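Long-range contacts in acyl-CoA synthetase (AMP-forming)/AMP-acid ligase II-like protein (Dyadobacter fermentans, PDB 4GS5), which probably activates a medium-chain fatty acid with ATP as an acyl adenylate and then joins the acyl group to coenzyme A: residues A[251-256]-A[292-297]; A[271-276]-A[310-315]; A[279-284]-A[299-304]. One frame throughout, in Å; residues are numbered along the deposited sequence.

Contact 1: residues A[251-256]-A[292-297]; sequences NVINSG and LGQKLV
In the small C-terminal domain of this acyl-CoA synthetase, strand 252-255 of a two-stranded antiparallel sheet meets the turn leading into strand 295-301 through a single beta bridge, S255 with G293. At L292 the carbonyl O takes the N-H of G256 at 2.8 Å, almost straight and in the carbonyl plane on a lone pair, while CD2 of L292 reaches over G256 CA at 3.9 Å. G293, at positive phi, carries the chain to the corner at Q294. Here main chain and side chain both bind N254: Q294 N gives a longer bond of 3.3 Å to N254 O, and Q294 OE1 accepts N254 N at 2.8 Å from above its carbonyl plane. The side chain gets there with CG anti to its own carbonyl carbon (chi1 -59°) and an extended chain, crossing obliquely beside I253; a water joins Q294 NE2 to V252 O. L296, which also packs on L262 and I265 of helix 262-276, meets I253 nearly at a right angle, CD1 to CD1. A second water takes the N-H of L296 at 2.9 Å and lies 2.8 Å from S255 OG.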
loop_
_atom_site.group_PDB
_atom_site.type_symbol
_atom_site.label_atom_id
_atom_site.label_comp_id
_atom_site.label_asym_id
_atom_site.label_seq_id
_atom_site.Cartn_x
_atom_site.Cartn_y
_atom_site.Cartn_z
ATOM N N ASN A 251 -5.902 6.926 14.983
ATOM C CA ASN A 251 -6.941 7.683 14.290
ATOM C C ASN A 251 -8.310 6.977 14.274
ATOM O O ASN A 251 -9.289 7.510 13.731
ATOM C CB ASN A 251 -6.484 8.005 12.858
ATOM C CG ASN A 251 -7.413 8.979 12.156
ATOM O OD1 ASN A 251 -8.014 9.853 12.789
ATOM N ND2 ASN A 251 -7.549 8.824 10.844
ATOM N N VAL A 252 -8.370 5.778 14.857
ATOM C CA VAL A 252 -9.596 4.981 14.849
ATOM C C VAL A 252 -9.910 4.540 16.274
ATOM O O VAL A 252 -9.026 4.071 17.001
ATOM C CB VAL A 252 -9.488 3.743 13.938
ATOM C CG1 VAL A 252 -10.836 3.051 13.838
ATOM C CG2 VAL A 252 -9.015 4.130 12.524
ATOM N N ILE A 253 -11.153 4.727 16.698
ATOM C CA ILE A 253 -11.543 4.260 18.019
ATOM C C ILE A 253 -12.640 3.213 17.881
ATOM O O ILE A 253 -13.265 3.093 16.824
ATOM C CB ILE A 253 -12.046 5.401 18.927
ATOM C CG1 ILE A 253 -13.340 5.996 18.363
ATOM C CG2 ILE A 253 -10.969 6.482 19.095
ATOM C CD1 ILE A 253 -13.994 6.969 19.300
ATOM N N ASN A 254 -12.866 2.465 18.954
ATOM C CA ASN A 254 -13.929 1.472 18.964
ATOM C C ASN A 254 -14.890 1.788 20.089
ATOM O O ASN A 254 -14.569 1.606 21.263
ATOM C CB ASN A 254 -13.367 0.058 19.106
ATOM C CG ASN A 254 -14.443 -1.005 18.986
ATOM O OD1 ASN A 254 -15.623 -0.687 18.943
ATOM N ND2 ASN A 254 -14.042 -2.268 18.945
ATOM N N SER A 255 -16.061 2.290 19.717
ATOM C CA SER A 255 -17.092 2.692 20.672
ATOM C C SER A 255 -18.280 1.747 20.533
ATOM O O SER A 255 -18.956 1.758 19.499
ATOM C CB SER A 255 -17.546 4.129 20.383
ATOM O OG SER A 255 -18.624 4.526 21.231
ATOM N N GLY A 256 -18.514 0.925 21.550
ATOM C CA GLY A 256 -19.587 -0.056 21.512
ATOM C C GLY A 256 -19.542 -0.964 20.286
ATOM O O GLY A 256 -20.590 -1.294 19.724
ATOM N N LEU A 292 -18.595 1.496 26.722
ATOM C CA LEU A 292 -18.344 1.592 25.284
ATOM C C LEU A 292 -16.925 1.186 24.869
ATOM O O LEU A 292 -16.671 0.940 23.692
ATOM C CB LEU A 292 -18.609 3.019 24.827
ATOM C CG LEU A 292 -20.080 3.421 24.935
ATOM C CD1 LEU A 292 -20.228 4.925 24.722
ATOM C CD2 LEU A 292 -20.918 2.632 23.929
ATOM N N GLY A 293 -16.015 1.114 25.833
ATOM C CA GLY A 293 -14.607 0.879 25.553
ATOM C C GLY A 293 -13.924 2.225 25.392
ATOM O O GLY A 293 -13.194 2.689 26.275
ATOM N N GLN A 294 -14.195 2.863 24.258
ATOM C CA GLN A 294 -13.739 4.221 23.997
ATOM C C GLN A 294 -14.956 5.102 23.693
ATOM O O GLN A 294 -15.811 4.738 22.891
ATOM C CB GLN A 294 -12.743 4.215 22.843
ATOM C CG GLN A 294 -11.530 3.331 23.121
ATOM C CD GLN A 294 -10.570 3.283 21.944
ATOM O OE1 GLN A 294 -10.848 2.638 20.937
ATOM N NE2 GLN A 294 -9.434 3.972 22.069
ATOM N N LYS A 295 -15.037 6.242 24.367
ATOM C CA LYS A 295 -16.167 7.149 24.234
ATOM C C LYS A 295 -15.721 8.387 23.461
ATOM O O LYS A 295 -14.810 9.107 23.888
ATOM C CB LYS A 295 -16.665 7.577 25.616
ATOM C CG LYS A 295 -17.923 8.446 25.580
ATOM C CD LYS A 295 -18.079 9.343 26.825
ATOM C CE LYS A 295 -17.983 8.569 28.120
ATOM N NZ LYS A 295 -18.226 9.448 29.310
ATOM N N LEU A 296 -16.383 8.641 22.341
ATOM C CA LEU A 296 -16.063 9.787 21.502
ATOM C C LEU A 296 -16.453 11.040 22.274
ATOM O O LEU A 296 -17.538 11.095 22.862
ATOM C CB LEU A 296 -16.866 9.718 20.195
ATOM C CG LEU A 296 -16.630 10.864 19.200
ATOM C CD1 LEU A 296 -15.264 10.750 18.560
ATOM C CD2 LEU A 296 -17.711 10.838 18.124
ATOM N N VAL A 297 -15.570 12.040 22.271
ATOM C CA VAL A 297 -15.883 13.326 22.879
ATOM C C VAL A 297 -15.491 14.472 21.962
ATOM O O VAL A 297 -14.810 14.259 20.963
ATOM C CB VAL A 297 -15.180 13.484 24.222
ATOM C CG1 VAL A 297 -15.647 12.381 25.173
ATOM C CG2 VAL A 297 -13.644 13.449 24.033
HETATM O O HOH W 1 -7.772 4.176 19.697
HETATM O O HOH W 2 -18.821 7.239 21.845
#

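Contact 2: residues A[271-276]-A[310-315]; sequences AVFHHL and ERLTAE
L312 carries the apolar centre between helices 262-276 and 306-319. Its CD1 touches V272 CG1 at 3.6 Å and F273 CE1 at 3.7 Å, so one methyl serves two residues of the facing helix, while CD2 lies near the far end of the F273 ring. L276 comes in along the helix backbone, its CD2 3.8 Å from L312 CA and 3.9 Å from R311 CB. The guanidinium of R311 lays one face over L276 CG, its chain bent at chi3 to fold back across the leucine. V272 and E315 slide past each other in opposite directions, the valine methyls against the glutamate CG. A bend at chi2 of E315 (78°) carries the carboxylate toward H275, where OE2 stops 3.6 Å from H275 ND1; ring and carboxylate planes are only 19° apart. ND1 is buried here without a partner in the model; E315 would tend to raise the basicity of the imidazole and R311, whose NH2 is 5.2 Å from ND1, to lower it, so the net effect is open. An alanine at V272 would remove both methyls and would probably loosen the packing of L312 CD1 and of the E315 CG methylene. V272 is held with CG1 anti to its backbone N, which aims that methyl at L312. The helix segments run 137° to each other, axes 10.2 Å apart at closest approach, and V272 also meets I316, next after E315, and R319 a turn beyond it. On the inner side F273 and L312 both rest on I300 of strand 295-301 and on I278, and the F273 ring stacks on F282 of strand 282-289, so the helix pair covers one face of the sheet formed by strands 282-289, 295-301 and 329-332.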
loop_
_atom_site.group_PDB
_atom_site.type_symbol
_atom_site.label_atom_id
_atom_site.label_comp_id
_atom_site.label_asym_id
_atom_site.label_seq_id
_atom_site.Cartn_x
_atom_site.Cartn_y
_atom_site.Cartn_z
ATOM N N ALA A 271 -18.414 20.875 9.183
ATOM C CA ALA A 271 -19.508 21.422 8.377
ATOM C C ALA A 271 -20.575 22.064 9.272
ATOM O O ALA A 271 -21.210 23.044 8.887
ATOM C CB ALA A 271 -20.124 20.349 7.484
ATOM N N VAL A 272 -20.760 21.512 10.469
ATOM C CA VAL A 272 -21.696 22.091 11.423
ATOM C C VAL A 272 -21.179 23.429 11.955
ATOM O O VAL A 272 -21.908 24.416 11.955
ATOM C CB VAL A 272 -21.980 21.141 12.593
ATOM C CG1 VAL A 272 -22.712 21.878 13.716
ATOM C CG2 VAL A 272 -22.777 19.937 12.108
ATOM N N PHE A 273 -19.927 23.462 12.407
ATOM C CA PHE A 273 -19.314 24.718 12.852
ATOM C C PHE A 273 -19.412 25.808 11.785
ATOM O O PHE A 273 -19.870 26.916 12.059
ATOM C CB PHE A 273 -17.844 24.506 13.219
ATOM C CG PHE A 273 -17.630 24.033 14.627
ATOM C CD1 PHE A 273 -18.117 22.807 15.043
ATOM C CD2 PHE A 273 -16.914 24.804 15.524
ATOM C CE1 PHE A 273 -17.908 22.373 16.339
ATOM C CE2 PHE A 273 -16.706 24.379 16.817
ATOM C CZ PHE A 273 -17.200 23.162 17.227
ATOM N N HIS A 274 -18.971 25.491 10.570
ATOM C CA HIS A 274 -19.013 26.460 9.471
ATOM C C HIS A 274 -20.430 26.992 9.296
ATOM O O HIS A 274 -20.644 28.202 9.175
ATOM C CB HIS A 274 -18.520 25.823 8.165
ATOM C CG HIS A 274 -18.898 26.591 6.934
ATOM N ND1 HIS A 274 -20.073 26.368 6.247
ATOM C CD2 HIS A 274 -18.255 27.578 6.267
ATOM C CE1 HIS A 274 -20.137 27.185 5.210
ATOM N NE2 HIS A 274 -19.047 27.929 5.198
ATOM N N HIS A 275 -21.394 26.075 9.296
ATOM C CA HIS A 275 -22.799 26.421 9.108
ATOM C C HIS A 275 -23.333 27.340 10.205
ATOM O O HIS A 275 -24.252 28.125 9.967
ATOM C CB HIS A 275 -23.655 25.153 9.026
ATOM C CG HIS A 275 -25.121 25.424 8.874
ATOM N ND1 HIS A 275 -26.027 25.214 9.891
ATOM C CD2 HIS A 275 -25.836 25.893 7.823
ATOM C CE1 HIS A 275 -27.237 25.541 9.475
ATOM N NE2 HIS A 275 -27.149 25.955 8.223
ATOM N N LEU A 276 -22.760 27.232 11.402
ATOM C CA LEU A 276 -23.162 28.078 12.526
ATOM C C LEU A 276 -22.201 29.244 12.754
ATOM O O LEU A 276 -22.363 30.012 13.707
ATOM C CB LEU A 276 -23.300 27.254 13.812
ATOM C CG LEU A 276 -24.662 26.612 14.093
ATOM C CD1 LEU A 276 -25.117 25.750 12.925
ATOM C CD2 LEU A 276 -24.613 25.795 15.377
ATOM N N GLU A 310 -26.002 24.966 22.770
ATOM C CA GLU A 310 -27.237 24.216 22.542
ATOM C C GLU A 310 -27.554 24.040 21.055
ATOM O O GLU A 310 -27.911 22.939 20.621
ATOM C CB GLU A 310 -28.414 24.883 23.254
ATOM C CG GLU A 310 -28.602 24.426 24.690
ATOM C CD GLU A 310 -29.679 25.217 25.434
ATOM O OE1 GLU A 310 -30.429 25.989 24.790
ATOM O OE2 GLU A 310 -29.767 25.066 26.671
ATOM N N ARG A 311 -27.437 25.117 20.279
ATOM C CA ARG A 311 -27.589 25.020 18.829
ATOM C C ARG A 311 -26.594 24.004 18.277
ATOM O O ARG A 311 -26.936 23.160 17.451
ATOM C CB ARG A 311 -27.359 26.371 18.144
ATOM C CG ARG A 311 -28.561 27.302 18.134
ATOM C CD ARG A 311 -28.453 28.331 17.009
ATOM N NE ARG A 311 -28.690 27.723 15.699
ATOM C CZ ARG A 311 -28.744 28.395 14.552
ATOM N NH1 ARG A 311 -28.571 29.711 14.541
ATOM N NH2 ARG A 311 -28.969 27.750 13.411
ATOM N N LEU A 312 -25.353 24.099 18.738
ATOM C CA LEU A 312 -24.292 23.251 18.221
ATOM C C LEU A 312 -24.623 21.794 18.488
ATOM O O LEU A 312 -24.603 20.956 17.579
ATOM C CB LEU A 312 -22.964 23.603 18.876
ATOM C CG LEU A 312 -21.881 22.585 18.544
ATOM C CD1 LEU A 312 -21.545 22.638 17.052
ATOM C CD2 LEU A 312 -20.659 22.831 19.409
ATOM N N THR A 313 -24.914 21.507 19.748
ATOM C CA THR A 313 -25.243 20.159 20.179
ATOM C C THR A 313 -26.368 19.562 19.335
ATOM O O THR A 313 -26.259 18.428 18.851
ATOM C CB THR A 313 -25.637 20.144 21.665
ATOM O OG1 THR A 313 -24.489 20.464 22.463
ATOM C CG2 THR A 313 -26.179 18.776 22.074
ATOM N N ALA A 314 -27.439 20.330 19.152
ATOM C CA ALA A 314 -28.601 19.857 18.402
ATOM C C ALA A 314 -28.294 19.620 16.921
ATOM O O ALA A 314 -28.696 18.602 16.350
ATOM C CB ALA A 314 -29.784 20.825 18.564
ATOM N N GLU A 315 -27.591 20.559 16.299
ATOM C CA GLU A 315 -27.242 20.430 14.883
ATOM C C GLU A 315 -26.370 19.199 14.630
ATOM O O GLU A 315 -26.554 18.495 13.633
ATOM C CB GLU A 315 -26.555 21.702 14.369
ATOM C CG GLU A 315 -25.818 21.541 13.041
ATOM C CD GLU A 315 -26.734 21.552 11.828
ATOM O OE1 GLU A 315 -27.970 21.459 12.007
ATOM O OE2 GLU A 315 -26.209 21.660 10.692
#

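Contact 3: residues A[279-284]-A[299-304]; sequences GNAFFC and VIENAM. With EDO (1,2-ethanediol), chain P.
Backbone bonds and one aromatic face make the close part of this contact, where strands 282-289 and 295-301 run antiparallel. F283 and V299 form the hydrogen-bonded pair: F283 N reaches V299 O at 2.9 Å and V299 N returns to F283 O at 3.0 Å. With chi1 at 60° F283 CG takes the crowded position between backbone N and carbonyl carbon, which lays the ring beside V299; V299 CB sits 3.9 Å from the ring centroid, 15° off the normal, a CH-pi contact over the face. F335 meets the same ring edge-to-face. The next pair, F282 with I300, is non-hydrogen-bonded, and its alpha carbons approach to 4.2 Å. Beyond it E301 N donates to A281 O at 2.9 Å from above the carbonyl plane. N280, CG anti to its carbonyl carbon, closes this end: its ND2 gives E301 O a nearly straight bond of 3.0 Å, lying in the amide plane, while its CB rests on I300 CG2 at 3.7 Å. The looser side holds A281, whose CB lies 3.8 Å from E301 OE1, and E301, whose extended chain leaves OE2 bonded to F335 N. There a 1,2-ethanediol, probably from the crystallisation liquor, uses O1 to bridge the F282 N and O along the outer edge of strand 282-289. N302 and A303 are exposed and barely touch. Together the two strands form a beta hairpin, continued by strand 329-332 into the three-stranded mixed sheet of the C-terminal domain, as in other AMP-forming ligases.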
loop_
_atom_site.group_PDB
_atom_site.type_symbol
_atom_site.label_atom_id
_atom_site.label_comp_id
_atom_site.label_asym_id
_atom_site.label_seq_id
_atom_site.Cartn_x
_atom_site.Cartn_y
_atom_site.Cartn_z
ATOM N N GLY A 279 -16.058 30.097 15.101
ATOM C CA GLY A 279 -14.657 30.213 14.749
ATOM C C GLY A 279 -13.742 29.479 15.710
ATOM O O GLY A 279 -12.554 29.322 15.438
ATOM N N ASN A 280 -14.295 29.037 16.838
ATOM C CA ASN A 280 -13.521 28.302 17.829
ATOM C C ASN A 280 -12.881 27.066 17.224
ATOM O O ASN A 280 -13.522 26.322 16.468
ATOM C CB ASN A 280 -14.411 27.862 18.990
ATOM C CG ASN A 280 -15.213 28.998 19.574
ATOM O OD1 ASN A 280 -16.066 29.581 18.903
ATOM N ND2 ASN A 280 -14.961 29.306 20.840
ATOM N N ALA A 281 -11.620 26.830 17.553
ATOM C CA ALA A 281 -10.973 25.608 17.098
ATOM C C ALA A 281 -11.593 24.447 17.871
ATOM O O ALA A 281 -12.177 24.650 18.938
ATOM C CB ALA A 281 -9.469 25.679 17.324
ATOM N N PHE A 282 -11.482 23.237 17.335
ATOM C CA PHE A 282 -12.023 22.076 18.019
ATOM C C PHE A 282 -11.331 20.825 17.495
ATOM O O PHE A 282 -10.705 20.839 16.434
ATOM C CB PHE A 282 -13.524 21.953 17.742
ATOM C CG PHE A 282 -13.825 21.473 16.344
ATOM C CD1 PHE A 282 -14.021 20.123 16.083
ATOM C CD2 PHE A 282 -13.855 22.369 15.279
ATOM C CE1 PHE A 282 -14.270 19.670 14.786
ATOM C CE2 PHE A 282 -14.098 21.921 13.977
ATOM C CZ PHE A 282 -14.310 20.567 13.737
ATOM N N PHE A 283 -11.454 19.737 18.242
ATOM C CA PHE A 283 -11.078 18.433 17.715
ATOM C C PHE A 283 -11.855 17.356 18.449
ATOM O O PHE A 283 -12.112 17.457 19.658
ATOM C CB PHE A 283 -9.553 18.185 17.794
ATOM C CG PHE A 283 -8.989 18.233 19.196
ATOM C CD1 PHE A 283 -8.909 17.077 19.971
ATOM C CD2 PHE A 283 -8.542 19.429 19.736
ATOM C CE1 PHE A 283 -8.392 17.113 21.250
ATOM C CE2 PHE A 283 -8.026 19.479 21.032
ATOM C CZ PHE A 283 -7.940 18.318 21.787
ATOM N N CYS A 284 -12.268 16.344 17.701
ATOM C CA CYS A 284 -12.840 15.163 18.314
ATOM C C CYS A 284 -11.731 14.368 18.975
ATOM O O CYS A 284 -10.594 14.354 18.506
ATOM C CB CYS A 284 -13.559 14.314 17.269
ATOM S SG CYS A 284 -15.143 15.020 16.826
ATOM N N VAL A 299 -13.768 18.420 21.905
ATOM C CA VAL A 299 -12.999 19.431 22.635
ATOM C C VAL A 299 -12.987 20.740 21.840
ATOM O O VAL A 299 -12.640 20.756 20.650
ATOM C CB VAL A 299 -11.546 18.991 22.845
ATOM C CG1 VAL A 299 -10.837 19.977 23.745
ATOM C CG2 VAL A 299 -11.480 17.579 23.406
ATOM N N ILE A 300 -13.354 21.830 22.499
ATOM C CA ILE A 300 -13.473 23.132 21.856
ATOM C C ILE A 300 -12.593 24.141 22.589
ATOM O O ILE A 300 -12.499 24.104 23.814
ATOM C CB ILE A 300 -14.938 23.615 21.894
ATOM C CG1 ILE A 300 -15.841 22.621 21.156
ATOM C CG2 ILE A 300 -15.078 25.008 21.299
ATOM C CD1 ILE A 300 -17.295 23.048 21.117
ATOM N N GLU A 301 -11.953 25.038 21.843
ATOM C CA GLU A 301 -11.094 26.068 22.435
ATOM C C GLU A 301 -11.873 27.342 22.766
ATOM O O GLU A 301 -12.576 27.883 21.914
ATOM C CB GLU A 301 -9.938 26.408 21.497
ATOM C CG GLU A 301 -8.888 27.343 22.102
ATOM C CD GLU A 301 -7.710 27.575 21.162
ATOM O OE1 GLU A 301 -7.945 27.904 19.976
ATOM O OE2 GLU A 301 -6.550 27.423 21.608
ATOM N N ASN A 302 -11.731 27.818 24.002
ATOM C CA ASN A 302 -12.483 28.979 24.487
ATOM C C ASN A 302 -13.957 28.665 24.719
ATOM O O ASN A 302 -14.575 27.937 23.940
ATOM C CB ASN A 302 -12.352 30.169 23.530
ATOM C CG ASN A 302 -10.919 30.619 23.351
ATOM O OD1 ASN A 302 -10.154 30.693 24.316
ATOM N ND2 ASN A 302 -10.541 30.918 22.111
ATOM N N ALA A 303 -14.523 29.224 25.786
ATOM C CA ALA A 303 -15.922 28.977 26.120
ATOM C C ALA A 303 -16.857 29.576 25.078
ATOM O O ALA A 303 -16.492 30.512 24.365
ATOM C CB ALA A 303 -16.252 29.527 27.508
HETATM N N MSE A 304 -18.059 29.019 24.987
HETATM C CA MSE A 304 -19.097 29.560 24.119
HETATM C C MSE A 304 -20.335 29.816 24.965
HETATM O O MSE A 304 -20.507 29.195 26.016
HETATM C CB MSE A 304 -19.443 28.577 22.998
HETATM C CG MSE A 304 -18.251 27.930 22.320
HETATM SE SE MSE A 304 -18.791 26.926 20.722
HETATM C CE MSE A 304 -20.504 26.270 21.328
HETATM C C1 EDO P . -9.000 23.137 13.650
HETATM O O1 EDO P . -10.243 23.278 14.362
HETATM C C2 EDO P . -7.936 24.050 14.242
HETATM O O2 EDO P . -8.352 25.389 13.995
#

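From the N terminus, the first halves come in the order 251-256, 271-276, 279-284, and the second halves as 292-297, 299-304, 310-315. Contact 1 closes first, enclosing helix 262-276 and strand 282-289; it crosses both other contacts. Contact 3 closes next, and contact 2 last, so contact 3 lies nested inside the loop of contact 2. Contacts 1 and 3 share strand 295-301 and touch where V297 and L296 pack on C284. Contacts 2 and 3 meet through F273, L312, F282 and I300, binding the helix pair to the hairpin. Contact 1 fastens the two-stranded sheet to the other end of that hairpin.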